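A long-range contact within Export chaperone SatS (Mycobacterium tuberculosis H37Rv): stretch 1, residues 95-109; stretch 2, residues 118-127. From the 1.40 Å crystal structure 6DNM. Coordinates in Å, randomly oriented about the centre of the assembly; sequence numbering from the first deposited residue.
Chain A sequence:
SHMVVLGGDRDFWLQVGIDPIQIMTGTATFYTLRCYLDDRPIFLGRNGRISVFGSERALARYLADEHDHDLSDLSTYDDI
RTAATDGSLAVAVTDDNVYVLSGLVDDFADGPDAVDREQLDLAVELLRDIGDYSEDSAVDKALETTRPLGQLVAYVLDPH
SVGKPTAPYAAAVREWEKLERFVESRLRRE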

# COMPACT_ATOMS: atom_id res chain seq x y z
N ASP A 95 -4.00 -0.34 -12.62
CA ASP A 95 -4.93 -1.22 -11.92
C ASP A 95 -4.22 -2.13 -10.93
O ASP A 95 -4.80 -2.50 -9.90
CB ASP A 95 -5.73 -2.07 -12.92
CG ASP A 95 -6.78 -1.26 -13.68
OD1 ASP A 95 -6.96 -0.06 -13.40
OD2 ASP A 95 -7.44 -1.85 -14.56
N ASP A 96 -2.97 -2.48 -11.21
CA ASP A 96 -2.17 -3.33 -10.32
C ASP A 96 -1.64 -2.59 -9.11
O ASP A 96 -1.04 -3.21 -8.23
CB ASP A 96 -1.01 -3.98 -11.09
CG ASP A 96 -0.10 -2.95 -11.72
OD1 ASP A 96 1.13 -3.07 -11.56
OD2 ASP A 96 -0.61 -2.02 -12.37
N ASN A 97 -1.86 -1.27 -9.03
CA ASN A 97 -1.44 -0.47 -7.89
C ASN A 97 -2.63 0.05 -7.10
O ASN A 97 -2.53 1.07 -6.40
CB ASN A 97 -0.52 0.66 -8.35
CG ASN A 97 0.83 0.16 -8.74
OD1 ASN A 97 1.36 -0.73 -8.08
ND2 ASN A 97 1.39 0.68 -9.82
N VAL A 98 -3.76 -0.65 -7.20
CA VAL A 98 -4.97 -0.36 -6.44
C VAL A 98 -5.04 -1.37 -5.29
O VAL A 98 -5.12 -2.58 -5.52
CB VAL A 98 -6.21 -0.44 -7.35
CG1 VAL A 98 -7.48 -0.41 -6.54
CG2 VAL A 98 -6.18 0.70 -8.36
N TYR A 99 -5.02 -0.87 -4.06
CA TYR A 99 -4.98 -1.71 -2.87
C TYR A 99 -6.19 -1.42 -2.01
O TYR A 99 -6.41 -0.27 -1.62
CB TYR A 99 -3.71 -1.40 -2.09
CG TYR A 99 -2.44 -1.71 -2.84
CD1 TYR A 99 -2.03 -3.02 -3.04
CD2 TYR A 99 -1.65 -0.69 -3.37
CE1 TYR A 99 -0.86 -3.32 -3.72
CE2 TYR A 99 -0.48 -0.98 -4.06
CZ TYR A 99 -0.09 -2.30 -4.23
OH TYR A 99 1.07 -2.60 -4.91
N VAL A 100 -6.97 -2.44 -1.69
CA VAL A 100 -8.25 -2.26 -1.01
C VAL A 100 -8.22 -3.05 0.29
O VAL A 100 -8.22 -4.29 0.27
CB VAL A 100 -9.43 -2.70 -1.89
CG1 VAL A 100 -10.76 -2.45 -1.18
CG2 VAL A 100 -9.39 -1.97 -3.22
N LEU A 101 -8.23 -2.34 1.42
CA LEU A 101 -8.41 -2.97 2.72
C LEU A 101 -9.88 -3.06 3.12
O LEU A 101 -10.21 -3.89 3.99
CB LEU A 101 -7.63 -2.21 3.80
CG LEU A 101 -6.13 -2.06 3.54
CD1 LEU A 101 -5.45 -1.42 4.74
CD2 LEU A 101 -5.47 -3.39 3.18
N SER A 102 -10.74 -2.26 2.50
CA SER A 102 -12.16 -2.17 2.83
C SER A 102 -12.84 -3.53 2.83
O SER A 102 -12.71 -4.31 1.89
CB SER A 102 -12.84 -1.31 1.77
OG SER A 102 -12.05 -0.17 1.49
N GLY A 103 -13.60 -3.79 3.90
CA GLY A 103 -14.41 -4.98 4.01
C GLY A 103 -13.70 -6.23 4.49
O GLY A 103 -14.37 -7.18 4.89
N LEU A 104 -12.36 -6.27 4.47
CA LEU A 104 -11.67 -7.50 4.84
C LEU A 104 -11.99 -7.91 6.27
O LEU A 104 -12.16 -9.10 6.56
CB LEU A 104 -10.17 -7.36 4.65
CG LEU A 104 -9.68 -7.32 3.19
CD1 LEU A 104 -8.19 -7.03 3.15
CD2 LEU A 104 -10.00 -8.62 2.47
N VAL A 105 -12.12 -6.93 7.18
CA VAL A 105 -12.42 -7.25 8.57
C VAL A 105 -13.75 -7.98 8.69
O VAL A 105 -13.91 -8.89 9.51
CB VAL A 105 -12.36 -5.98 9.44
CG1 VAL A 105 -13.44 -4.97 9.04
CG2 VAL A 105 -12.48 -6.34 10.92
N ASP A 106 -14.73 -7.59 7.87
CA ASP A 106 -16.03 -8.25 7.88
C ASP A 106 -15.96 -9.60 7.19
O ASP A 106 -16.56 -10.57 7.67
CB ASP A 106 -17.08 -7.34 7.22
CG ASP A 106 -17.19 -5.99 7.90
OD1 ASP A 106 -16.95 -4.97 7.23
OD2 ASP A 106 -17.48 -5.97 9.11
N ASP A 107 -15.19 -9.70 6.11
CA ASP A 107 -15.10 -10.96 5.38
C ASP A 107 -14.39 -12.04 6.19
O ASP A 107 -14.81 -13.21 6.18
CB ASP A 107 -14.42 -10.75 4.03
CG ASP A 107 -15.23 -9.88 3.10
OD1 ASP A 107 -16.46 -9.80 3.30
OD2 ASP A 107 -14.65 -9.26 2.18
N PHE A 108 -13.30 -11.69 6.88
CA PHE A 108 -12.61 -12.68 7.72
C PHE A 108 -13.56 -13.28 8.75
O PHE A 108 -13.46 -14.47 9.07
CB PHE A 108 -11.41 -12.04 8.42
CG PHE A 108 -10.23 -11.81 7.51
CD1 PHE A 108 -9.74 -12.82 6.70
CD2 PHE A 108 -9.59 -10.58 7.50
CE1 PHE A 108 -8.64 -12.60 5.86
CE2 PHE A 108 -8.50 -10.36 6.69
CZ PHE A 108 -8.02 -11.37 5.86
N ALA A 109 -14.49 -12.47 9.27
CA ALA A 109 -15.42 -12.97 10.28
C ALA A 109 -16.35 -14.04 9.72
O ALA A 109 -16.85 -14.86 10.50
CB ALA A 109 -16.24 -11.81 10.85
N GLU A 118 -8.29 -12.25 -4.92
CA GLU A 118 -7.52 -11.21 -5.59
C GLU A 118 -7.37 -9.98 -4.70
O GLU A 118 -6.27 -9.42 -4.58
CB GLU A 118 -8.18 -10.85 -6.92
CG GLU A 118 -7.32 -9.97 -7.80
CD GLU A 118 -8.13 -9.25 -8.86
OE1 GLU A 118 -7.61 -8.28 -9.45
OE2 GLU A 118 -9.29 -9.66 -9.10
N GLN A 119 -8.45 -9.55 -4.05
CA GLN A 119 -8.36 -8.43 -3.12
C GLN A 119 -7.31 -8.70 -2.04
O GLN A 119 -6.47 -7.84 -1.74
CB GLN A 119 -9.71 -8.17 -2.46
CG GLN A 119 -9.63 -7.00 -1.49
CD GLN A 119 -10.89 -6.76 -0.72
OE1 GLN A 119 -11.91 -7.42 -0.96
NE2 GLN A 119 -10.85 -5.80 0.19
N LEU A 120 -7.37 -9.87 -1.44
CA LEU A 120 -6.42 -10.20 -0.39
C LEU A 120 -4.99 -10.27 -0.89
O LEU A 120 -4.10 -9.84 -0.22
CB LEU A 120 -6.82 -11.50 0.31
CG LEU A 120 -5.95 -11.90 1.49
CD1 LEU A 120 -6.01 -10.86 2.59
CD2 LEU A 120 -6.29 -13.27 2.03
N ASP A 121 -4.79 -10.80 -2.08
CA ASP A 121 -3.46 -10.89 -2.63
C ASP A 121 -2.82 -9.53 -2.78
O ASP A 121 -1.70 -9.33 -2.37
CB ASP A 121 -3.42 -11.64 -3.95
CG ASP A 121 -2.04 -12.13 -4.24
OD1 ASP A 121 -1.28 -11.46 -4.90
OD2 ASP A 121 -1.67 -13.18 -3.69
N LEU A 122 -3.56 -8.60 -3.37
CA LEU A 122 -3.08 -7.22 -3.47
C LEU A 122 -2.87 -6.61 -2.09
O LEU A 122 -1.85 -5.94 -1.85
CB LEU A 122 -4.07 -6.40 -4.29
CG LEU A 122 -3.97 -6.60 -5.80
CD1 LEU A 122 -5.28 -6.21 -6.47
CD2 LEU A 122 -2.80 -5.81 -6.36
N ALA A 123 -3.80 -6.83 -1.16
CA ALA A 123 -3.67 -6.23 0.17
C ALA A 123 -2.41 -6.71 0.89
O ALA A 123 -1.73 -5.91 1.54
CB ALA A 123 -4.91 -6.55 1.03
N VAL A 124 -2.11 -8.00 0.80
CA VAL A 124 -0.91 -8.53 1.45
C VAL A 124 0.35 -7.96 0.82
O VAL A 124 1.32 -7.67 1.52
CB VAL A 124 -0.94 -10.07 1.43
CG1 VAL A 124 0.40 -10.65 1.85
CG2 VAL A 124 -2.04 -10.56 2.35
N GLU A 125 0.35 -7.77 -0.51
CA GLU A 125 1.46 -7.10 -1.16
C GLU A 125 1.73 -5.73 -0.55
O GLU A 125 2.86 -5.40 -0.18
CB GLU A 125 1.17 -7.00 -2.66
CG GLU A 125 2.19 -6.22 -3.45
CD GLU A 125 1.84 -6.19 -4.92
OE1 GLU A 125 1.81 -7.26 -5.56
OE2 GLU A 125 1.61 -5.08 -5.44
N LEU A 126 0.68 -4.92 -0.38
CA LEU A 126 0.86 -3.60 0.24
C LEU A 126 1.31 -3.73 1.69
O LEU A 126 2.21 -3.01 2.13
CB LEU A 126 -0.45 -2.81 0.18
CG LEU A 126 -0.41 -1.48 0.94
CD1 LEU A 126 0.50 -0.46 0.26
CD2 LEU A 126 -1.82 -0.94 1.10
N LEU A 127 0.68 -4.63 2.45
CA LEU A 127 1.01 -4.78 3.86
C LEU A 127 2.48 -5.13 4.05
O LEU A 127 3.16 -4.55 4.92
CB LEU A 127 0.15 -5.88 4.47
CG LEU A 127 -1.34 -5.58 4.62
CD1 LEU A 127 -2.06 -6.78 5.18
CD2 LEU A 127 -1.48 -4.42 5.51
O HOH W 1 0.44 -5.49 -7.89
O HOH W 2 -6.70 -5.12 -2.35
O HOH W 3 -12.90 -9.69 0.31

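How do the two backbones meet? The short strand 98-100 crosses helix 118-127 almost at right angles, at 101°, with the axes 7.1 Å apart at their closest. The approach is tightest where Tyr99 CA lies 5.6 Å from Ala123 CA. A type II turn from Leu101 to Leu104 then leads the chain into helix 104-109, whose axis stays farther off, at 12.2 Å.

What satisfies Val100 O and Ser102 O as the strand ends and the turn begins? The amide of Gln119 does. Gln119 NE2 donates to Val100 O at 3.0 Å and to Ser102 O at 2.9 Å, so one nitrogen spends both its hydrogens on backbone acceptors. At the other end of the amide, Gln119 OE1 accepts from water 3, which also donates to Asp107 OD2.

Which other polar atoms are met across the contact? Val100 N donates to water 2, 2.8 Å away, and that water donates in turn to Gln119 O, linking strand to helix backbone. Farther back, Tyr99 OH donates to Glu125 OE2 across a short 2.6 Å. The same carboxylate oxygen accepts from water 1, which also donates to Asp96 O, so Glu125 OE2 takes a hydrogen from the tyrosine and one from water 1, and that water's other hydrogen goes to Asp96 O.

Which apolar surfaces fill the rest? Leu126 CB sits over one face of the Tyr99 ring, 3.9 Å from its centroid in a CH-pi contact, while Leu122 O lies at the ring edge. Around Ala123 CB, Leu101 CD2 and Leu104 CD1 each approach to 3.9 Å. Leu120 CD1 extends this apolar patch, meeting the edge of the Phe108 ring with Phe108 CZ at 3.9 Å.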